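Local coordinates for probable fumarate reductase Ifc3 (PDB 1QO8), which reduces fumarate to succinate, carrying four covalently bound c-type hemes and one FAD in each subunit of a periplasmic homodimer, at residues 26-31 with 266-271; 31-36 with 64-69. One frame throughout, in Å; residues are numbered along the deposited sequence.

Both contacts start from the same element, helix 30-40 of the tetraheme cytochrome part, and share His31, but they face different neighbours. Interaction 1 joins the turn leading into that helix to the end of strand 267-268 in the FAD-binding part; it is partly buried and rests on two hydrogen bonds between backbone and side-chain atoms, plus a water. Interaction 2 is buried and stays inside the cytochrome part, where an asparagine amide, a threonine and two cysteines that probably carry heme thioethers meet. Their centres lie about 11 Å apart, and Glu29 OE1 of interaction 1 comes within 2.8 Å of Thr66 OG1 of interaction 2, a probable hydrogen bond.

Interaction 1: 26-31 with 266-271; sequences TDSETH and DTRLNS. With HEM (protoporphyrin IX containing Fe), chain F.
The seam between the cytochrome and FAD-binding parts runs through a type I beta turn, Thr26 to Glu29, laid against the chain just beyond strand 267-268. Asn270 reaches toward the turn, and its ND2 gives an N-H to Asp27 O at 2.9 Å. That bond is nearly straight (163°) and strikes a lone pair in the carbonyl plane, with Asp27 O only 10° out of the Asn270 amide plane. An alanine here would probably leave Asp27 O without this donor and loosen the turn from the strand end. One residue on, Ser28 OG, anti to its carbonyl carbon, accepts from Leu269 N at 3.0 Å (164°), while Ser28 CB lies 3.9 Å from Leu269 CB. The two bonds thus cross in opposite senses: a side chain of 266-271 grips the turn's backbone, and a side chain of the turn grips a backbone N-H of 266-271. Strand 267-268 is the edge of the parallel sheet in the Rossmann-type FAD-binding fold, beside strand 147-150, and Ser271 touches the FAD. Ser271 OG donates to Leu269 O from above the carbonyl plane, at 2.7 Å, and accepts from a water that also donates to Asp27 OD2. The Asp27 carboxylate is further held by His293 N and Thr294. Glu29, the N-cap residue of helix 30-40, runs out extended to the heme: its OE2 salt-bridges Lys292 and lies 3.3 Å from propionate carbon CAD.

Interaction 2: 31-36 with 64-69; sequences HENAQC and NCTSCH. With HEM (protoporphyrin IX containing Fe), chain D.
From His31 to Cys36 the first segment is continuous helix, as the backbone bonds from Gln35 N to His31 O and from Cys36 N to Glu32 O attest. Glu32 leaves the contact to its neighbours and uses OE2 on His19 ND1, the histidine that is an axial ligand of another heme. Asn33 carries the polar part. With CG anti to its carbonyl carbon, it lays its amide over that of Asn64; the planes are 14° apart and stacked, with CG atoms of Asn33 and Asn64 3.3 Å apart. Asn33 OD1 receives Thr66 N on an in-plane lone pair at 3.2 Å, and Asn33 ND2 donates to Thr66 OG1 at 2.9 Å (165°), only 9° out of the amide plane. This two-point grip on one residue fixes the flip of the amide. ND2 also donates to Glu29 O, and Thr66 OG1 is hydrogen-bonded to Glu29 OE1, so both Asn33 ND2 and Thr66 OG1 have a second partner in Glu29. Nearly a helical turn later Cys36, probably thioether-linked to another heme, brings its CB within 3.6 Å of Cys65 SG. Cys65 SG sits 2.3 Å from heme CAB, and Cys68 SG 2.4 Å from heme CAC, consistent with the two thioethers of a Cys-X-X-Cys-His c-type heme motif. His69 completes the motif, its NE2 binding FE at 2.3 Å with His56 as the other axial ligand. Cys65 O accepts from Cys68 N, a 3-10 type bond, and from His69 N one residue further on. Helix 30-40 thus lies against this heme-binding loop, which runs between helices 43-46 and 107-115, with no strand in the contact.

Interaction 1: 26-31 with 266-271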
loop_
_atom_site.group_PDB
_atom_site.type_symbol
_atom_site.label_atom_id
_atom_site.label_comp_id
_atom_site.label_asym_id
_atom_site.label_seq_id
_atom_site.Cartn_x
_atom_site.Cartn_y
_atom_site.Cartn_z
ATOM N N THR A 26 -20.484 -13.244 30.536
ATOM C CA THR A 26 -20.540 -12.972 29.123
ATOM C C THR A 26 -19.484 -11.930 28.658
ATOM O O THR A 26 -18.864 -11.194 29.431
ATOM C CB THR A 26 -21.913 -12.440 28.679
ATOM O OG1 THR A 26 -22.129 -11.165 29.346
ATOM C CG2 THR A 26 -22.980 -13.458 29.126
ATOM N N ASP A 27 -19.190 -11.987 27.362
ATOM C CA ASP A 27 -18.194 -11.068 26.765
ATOM C C ASP A 27 -18.492 -9.611 27.105
ATOM O O ASP A 27 -17.562 -8.965 27.573
ATOM C CB ASP A 27 -18.102 -11.342 25.257
ATOM C CG ASP A 27 -17.414 -12.712 25.117
ATOM O OD1 ASP A 27 -16.522 -13.124 25.875
ATOM O OD2 ASP A 27 -17.766 -13.354 24.124
ATOM N N SER A 28 -19.759 -9.205 27.011
ATOM C CA SER A 28 -20.165 -7.873 27.309
ATOM C C SER A 28 -20.279 -7.653 28.816
ATOM O O SER A 28 -20.611 -6.498 29.141
ATOM C CB SER A 28 -21.439 -7.398 26.645
ATOM O OG SER A 28 -21.575 -7.733 25.306
ATOM N N GLU A 29 -20.011 -8.592 29.721
ATOM C CA GLU A 29 -20.180 -8.379 31.167
ATOM C C GLU A 29 -21.478 -7.761 31.614
ATOM O O GLU A 29 -21.630 -6.944 32.553
ATOM C CB GLU A 29 -18.940 -7.655 31.720
ATOM C CG GLU A 29 -17.638 -8.362 31.250
ATOM C CD GLU A 29 -16.374 -7.655 31.641
ATOM O OE1 GLU A 29 -16.381 -6.510 32.206
ATOM O OE2 GLU A 29 -15.235 -8.161 31.486
ATOM N N THR A 30 -22.565 -8.109 30.942
ATOM C CA THR A 30 -23.865 -7.483 31.054
ATOM C C THR A 30 -24.425 -7.595 32.454
ATOM O O THR A 30 -24.582 -6.656 33.246
ATOM C CB THR A 30 -24.795 -8.180 30.019
ATOM O OG1 THR A 30 -24.106 -8.040 28.758
ATOM C CG2 THR A 30 -26.151 -7.512 29.896
ATOM N N HIS A 31 -24.558 -8.876 32.850
ATOM C CA HIS A 31 -25.084 -9.210 34.186
ATOM C C HIS A 31 -24.295 -8.493 35.220
ATOM O O HIS A 31 -24.887 -7.901 36.116
ATOM C CB HIS A 31 -24.969 -10.764 34.457
ATOM C CG HIS A 31 -25.654 -11.100 35.757
ATOM N ND1 HIS A 31 -27.029 -11.192 35.806
ATOM C CD2 HIS A 31 -25.198 -11.302 37.017
ATOM C CE1 HIS A 31 -27.373 -11.465 37.062
ATOM N NE2 HIS A 31 -26.284 -11.549 37.827
ATOM N N ASP A 266 -28.549 -5.336 20.488
ATOM C CA ASP A 266 -27.598 -5.031 21.547
ATOM C C ASP A 266 -26.176 -5.130 21.004
ATOM O O ASP A 266 -25.873 -6.167 20.368
ATOM C CB ASP A 266 -27.858 -5.935 22.755
ATOM C CG ASP A 266 -29.211 -5.558 23.389
ATOM O OD1 ASP A 266 -29.855 -4.551 22.956
ATOM O OD2 ASP A 266 -29.610 -6.285 24.330
ATOM N N THR A 267 -25.256 -4.232 21.286
ATOM C CA THR A 267 -23.882 -4.503 20.895
ATOM C C THR A 267 -23.224 -5.614 21.707
ATOM O O THR A 267 -23.254 -5.585 22.950
ATOM C CB THR A 267 -23.108 -3.188 20.928
ATOM O OG1 THR A 267 -21.654 -3.385 20.845
ATOM C CG2 THR A 267 -23.510 -2.618 22.245
ATOM N N ARG A 268 -22.511 -6.546 21.080
ATOM C CA ARG A 268 -21.663 -7.444 21.872
ATOM C C ARG A 268 -20.305 -6.791 22.040
ATOM O O ARG A 268 -19.561 -6.770 21.072
ATOM C CB ARG A 268 -21.528 -8.766 21.141
ATOM C CG ARG A 268 -21.434 -10.133 21.696
ATOM C CD ARG A 268 -21.653 -11.272 20.635
ATOM N NE ARG A 268 -23.071 -11.580 20.449
ATOM C CZ ARG A 268 -23.466 -12.820 20.020
ATOM N NH1 ARG A 268 -22.525 -13.723 19.723
ATOM N NH2 ARG A 268 -24.738 -13.158 19.883
ATOM N N LEU A 269 -19.891 -6.450 23.228
ATOM C CA LEU A 269 -18.690 -5.755 23.588
ATOM C C LEU A 269 -17.600 -6.767 23.839
ATOM O O LEU A 269 -17.804 -7.983 23.953
ATOM C CB LEU A 269 -19.045 -4.883 24.808
ATOM C CG LEU A 269 -20.054 -3.718 24.514
ATOM C CD1 LEU A 269 -20.561 -3.086 25.794
ATOM C CD2 LEU A 269 -19.409 -2.741 23.572
ATOM N N ASN A 270 -16.380 -6.258 23.943
ATOM C CA ASN A 270 -15.135 -7.015 24.170
ATOM C C ASN A 270 -15.150 -8.286 23.286
ATOM O O ASN A 270 -14.682 -9.344 23.703
ATOM C CB ASN A 270 -14.968 -7.319 25.629
ATOM C CG ASN A 270 -15.301 -6.159 26.538
ATOM O OD1 ASN A 270 -14.585 -5.120 26.573
ATOM N ND2 ASN A 270 -16.365 -6.298 27.380
ATOM N N SER A 271 -15.526 -8.127 22.025
ATOM C CA SER A 271 -15.603 -9.158 21.002
ATOM C C SER A 271 -14.873 -8.672 19.735
ATOM O O SER A 271 -15.420 -7.910 18.930
ATOM C CB SER A 271 -17.109 -9.322 20.650
ATOM O OG SER A 271 -17.689 -9.717 21.900
HETATM C CHA HEM F . -14.591 -12.061 36.015
HETATM C CHB HEM F . -14.644 -15.390 39.599
HETATM C CHC HEM F . -16.721 -12.270 42.667
HETATM C CHD HEM F . -16.633 -8.945 39.134
HETATM C C1A HEM F . -14.485 -13.235 36.747
HETATM C C2A HEM F . -14.048 -14.490 36.162
HETATM C C3A HEM F . -14.045 -15.367 37.165
HETATM C C4A HEM F . -14.470 -14.719 38.373
HETATM C CMA HEM F . -13.646 -16.853 37.157
HETATM C CAA HEM F . -13.667 -14.726 34.676
HETATM C CBA HEM F . -12.390 -14.293 34.014
HETATM C CGA HEM F . -11.894 -14.762 32.666
HETATM O O1A HEM F . -10.629 -15.040 32.649
HETATM O O2A HEM F . -12.616 -14.855 31.622
HETATM C C1B HEM F . -15.099 -14.807 40.757
HETATM C C2B HEM F . -15.054 -15.381 42.099
HETATM C C3B HEM F . -15.580 -14.503 42.961
HETATM C C4B HEM F . -16.037 -13.380 42.173
HETATM C CMB HEM F . -14.407 -16.750 42.414
HETATM C CAB HEM F . -15.659 -14.570 44.487
HETATM C CBB HEM F . -14.797 -15.034 45.422
HETATM C C1C HEM F . -16.937 -11.104 41.948
HETATM C C2C HEM F . -17.607 -9.913 42.431
HETATM C C3C HEM F . -17.540 -9.018 41.489
HETATM C C4C HEM F . -16.873 -9.580 40.345
HETATM C CMC HEM F . -18.239 -9.796 43.842
HETATM C CAC HEM F . -17.956 -7.510 41.456
HETATM C CBC HEM F . -17.689 -6.718 42.525
HETATM C C1D HEM F . -16.053 -9.450 37.991
HETATM C C2D HEM F . -15.832 -8.773 36.740
HETATM C C3D HEM F . -15.255 -9.629 35.917
HETATM C C4D HEM F . -15.113 -10.920 36.603
HETATM C CMD HEM F . -16.218 -7.277 36.532
HETATM C CAD HEM F . -14.710 -9.458 34.472
HETATM C CBD HEM F . -13.161 -9.274 34.589
HETATM C CGD HEM F . -12.692 -8.259 35.614
HETATM O O1D HEM F . -13.287 -7.137 35.598
HETATM O O2D HEM F . -11.777 -8.521 36.429
HETATM N NA HEM F . -14.817 -13.412 38.087
HETATM N NB HEM F . -15.685 -13.583 40.855
HETATM N NC HEM F . -16.529 -10.889 40.638
HETATM N ND HEM F . -15.613 -10.740 37.866
HETATM FE FE HEM F . -15.610 -12.104 39.399
HETATM O O HOH W 1 -18.475 -12.338 22.012
#

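Interaction 2: 31-36 with 64-69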
loop_
_atom_site.group_PDB
_atom_site.type_symbol
_atom_site.label_atom_id
_atom_site.label_comp_id
_atom_site.label_asym_id
_atom_site.label_seq_id
_atom_site.Cartn_x
_atom_site.Cartn_y
_atom_site.Cartn_z
ATOM N N HIS A 31 -24.558 -8.876 32.850
ATOM C CA HIS A 31 -25.084 -9.210 34.186
ATOM C C HIS A 31 -24.295 -8.493 35.220
ATOM O O HIS A 31 -24.887 -7.901 36.116
ATOM C CB HIS A 31 -24.969 -10.764 34.457
ATOM C CG HIS A 31 -25.654 -11.100 35.757
ATOM N ND1 HIS A 31 -27.029 -11.192 35.806
ATOM C CD2 HIS A 31 -25.198 -11.302 37.017
ATOM C CE1 HIS A 31 -27.373 -11.465 37.062
ATOM N NE2 HIS A 31 -26.284 -11.549 37.827
ATOM N N GLU A 32 -22.956 -8.526 35.259
ATOM C CA GLU A 32 -22.193 -7.914 36.324
ATOM C C GLU A 32 -22.459 -6.391 36.422
ATOM O O GLU A 32 -22.608 -5.809 37.544
ATOM C CB GLU A 32 -20.716 -8.227 36.107
ATOM C CG GLU A 32 -20.336 -9.693 36.186
ATOM C CD GLU A 32 -20.726 -10.587 35.055
ATOM O OE1 GLU A 32 -21.213 -10.148 33.983
ATOM O OE2 GLU A 32 -20.601 -11.813 35.286
ATOM N N ASN A 33 -22.527 -5.747 35.279
ATOM C CA ASN A 33 -22.697 -4.289 35.249
ATOM C C ASN A 33 -24.152 -3.895 35.581
ATOM O O ASN A 33 -24.446 -2.878 36.183
ATOM C CB ASN A 33 -22.384 -3.738 33.838
ATOM C CG ASN A 33 -20.918 -3.543 33.601
ATOM O OD1 ASN A 33 -20.352 -2.535 34.044
ATOM N ND2 ASN A 33 -20.185 -4.474 32.940
ATOM N N ALA A 34 -25.139 -4.723 35.260
ATOM C CA ALA A 34 -26.491 -4.511 35.783
ATOM C C ALA A 34 -26.496 -4.537 37.307
ATOM O O ALA A 34 -27.177 -3.659 37.908
ATOM C CB ALA A 34 -27.511 -5.421 35.134
ATOM N N GLN A 35 -25.676 -5.345 37.949
ATOM C CA GLN A 35 -25.526 -5.435 39.383
ATOM C C GLN A 35 -24.829 -4.305 40.060
ATOM O O GLN A 35 -25.378 -3.765 41.045
ATOM C CB GLN A 35 -24.759 -6.757 39.739
ATOM C CG GLN A 35 -25.561 -7.991 39.287
ATOM C CD GLN A 35 -26.932 -7.990 39.968
ATOM O OE1 GLN A 35 -27.884 -7.901 39.245
ATOM N NE2 GLN A 35 -27.131 -7.940 41.274
ATOM N N CYS A 36 -23.673 -3.835 39.529
ATOM C CA CYS A 36 -23.172 -2.507 39.896
ATOM C C CYS A 36 -24.279 -1.490 39.968
ATOM O O CYS A 36 -24.288 -0.861 41.019
ATOM C CB CYS A 36 -22.125 -1.823 38.973
ATOM S SG CYS A 36 -21.016 -3.032 38.208
ATOM N N ASN A 64 -20.239 0.553 30.355
ATOM C CA ASN A 64 -20.068 -0.345 31.480
ATOM C C ASN A 64 -19.258 0.267 32.608
ATOM O O ASN A 64 -18.203 0.760 32.209
ATOM C CB ASN A 64 -19.490 -1.702 31.102
ATOM C CG ASN A 64 -20.490 -2.629 30.437
ATOM O OD1 ASN A 64 -21.710 -2.546 30.627
ATOM N ND2 ASN A 64 -20.063 -3.522 29.537
ATOM N N CYS A 65 -19.676 0.229 33.913
ATOM C CA CYS A 65 -18.746 0.413 34.989
ATOM C C CYS A 65 -17.415 -0.310 34.875
ATOM O O CYS A 65 -16.381 0.202 35.311
ATOM C CB CYS A 65 -19.405 0.098 36.394
ATOM S SG CYS A 65 -21.179 0.496 36.361
ATOM N N THR A 66 -17.358 -1.589 34.454
ATOM C CA THR A 66 -16.150 -2.340 34.308
ATOM C C THR A 66 -15.380 -1.948 33.033
ATOM O O THR A 66 -14.292 -2.506 32.821
ATOM C CB THR A 66 -16.521 -3.880 34.249
ATOM O OG1 THR A 66 -17.304 -4.060 33.078
ATOM C CG2 THR A 66 -17.424 -4.203 35.490
ATOM N N SER A 67 -15.727 -0.864 32.313
ATOM C CA SER A 67 -14.751 -0.143 31.493
ATOM C C SER A 67 -13.559 0.252 32.316
ATOM O O SER A 67 -12.383 0.247 31.879
ATOM C CB SER A 67 -15.267 1.146 30.790
ATOM O OG SER A 67 -16.334 0.755 29.947
ATOM N N CYS A 68 -13.878 0.728 33.545
ATOM C CA CYS A 68 -12.811 1.056 34.435
ATOM C C CYS A 68 -12.660 0.155 35.687
ATOM O O CYS A 68 -11.512 -0.037 36.104
ATOM C CB CYS A 68 -13.074 2.506 35.007
ATOM S SG CYS A 68 -13.282 3.705 33.595
ATOM N N HIS A 69 -13.747 0.062 36.496
ATOM C CA HIS A 69 -13.567 -0.665 37.755
ATOM C C HIS A 69 -13.346 -2.152 37.375
ATOM O O HIS A 69 -14.130 -2.575 36.555
ATOM C CB HIS A 69 -14.820 -0.627 38.631
ATOM C CG HIS A 69 -14.915 0.812 39.147
ATOM N ND1 HIS A 69 -14.046 1.189 40.143
ATOM C CD2 HIS A 69 -15.696 1.845 38.866
ATOM C CE1 HIS A 69 -14.324 2.412 40.522
ATOM N NE2 HIS A 69 -15.303 2.846 39.775
HETATM C CHA HEM D . -15.243 5.912 42.360
HETATM C CHB HEM D . -18.969 3.148 41.170
HETATM C CHC HEM D . -18.258 3.725 36.446
HETATM C CHD HEM D . -14.010 5.741 37.684
HETATM C C1A HEM D . -16.367 5.122 42.436
HETATM C C2A HEM D . -17.037 4.718 43.699
HETATM C C3A HEM D . -18.063 3.991 43.370
HETATM C C4A HEM D . -18.096 3.854 41.915
HETATM C CMA HEM D . -19.150 3.270 44.237
HETATM C CAA HEM D . -16.519 5.176 45.078
HETATM C CBA HEM D . -16.963 6.644 45.407
HETATM C CGA HEM D . -18.437 6.817 45.167
HETATM O O1A HEM D . -19.180 6.015 45.822
HETATM O O2A HEM D . -18.821 7.674 44.319
HETATM C C1B HEM D . -19.185 3.132 39.797
HETATM C C2B HEM D . -20.324 2.661 39.111
HETATM C C3B HEM D . -20.171 2.910 37.831
HETATM C C4B HEM D . -18.849 3.432 37.645
HETATM C CMB HEM D . -21.556 2.052 39.876
HETATM C CAB HEM D . -21.174 2.818 36.675
HETATM C CBB HEM D . -22.492 3.097 36.824
HETATM C C1C HEM D . -16.998 4.302 36.409
HETATM C C2C HEM D . -16.267 4.534 35.163
HETATM C C3C HEM D . -15.143 5.135 35.507
HETATM C C4C HEM D . -15.057 5.183 36.963
HETATM C CMC HEM D . -16.874 4.126 33.815
HETATM C CAC HEM D . -13.990 5.742 34.680
HETATM C CBC HEM D . -14.227 6.575 33.581
HETATM C C1D HEM D . -14.020 6.062 39.011
HETATM C C2D HEM D . -13.000 6.762 39.715
HETATM C C3D HEM D . -13.347 6.764 40.996
HETATM C C4D HEM D . -14.612 6.097 41.143
HETATM C CMD HEM D . -11.731 7.419 39.071
HETATM C CAD HEM D . -12.592 7.522 42.158
HETATM C CBD HEM D . -13.271 8.902 42.310
HETATM C CGD HEM D . -13.300 9.321 43.753
HETATM O O1D HEM D . -12.170 9.762 44.128
HETATM O O2D HEM D . -14.378 9.168 44.390
HETATM N NA HEM D . -17.046 4.556 41.405
HETATM N NB HEM D . -18.260 3.645 38.887
HETATM N NC HEM D . -16.209 4.658 37.436
HETATM N ND HEM D . -15.031 5.602 39.909
HETATM FE FE HEM D . -16.690 4.639 39.399
#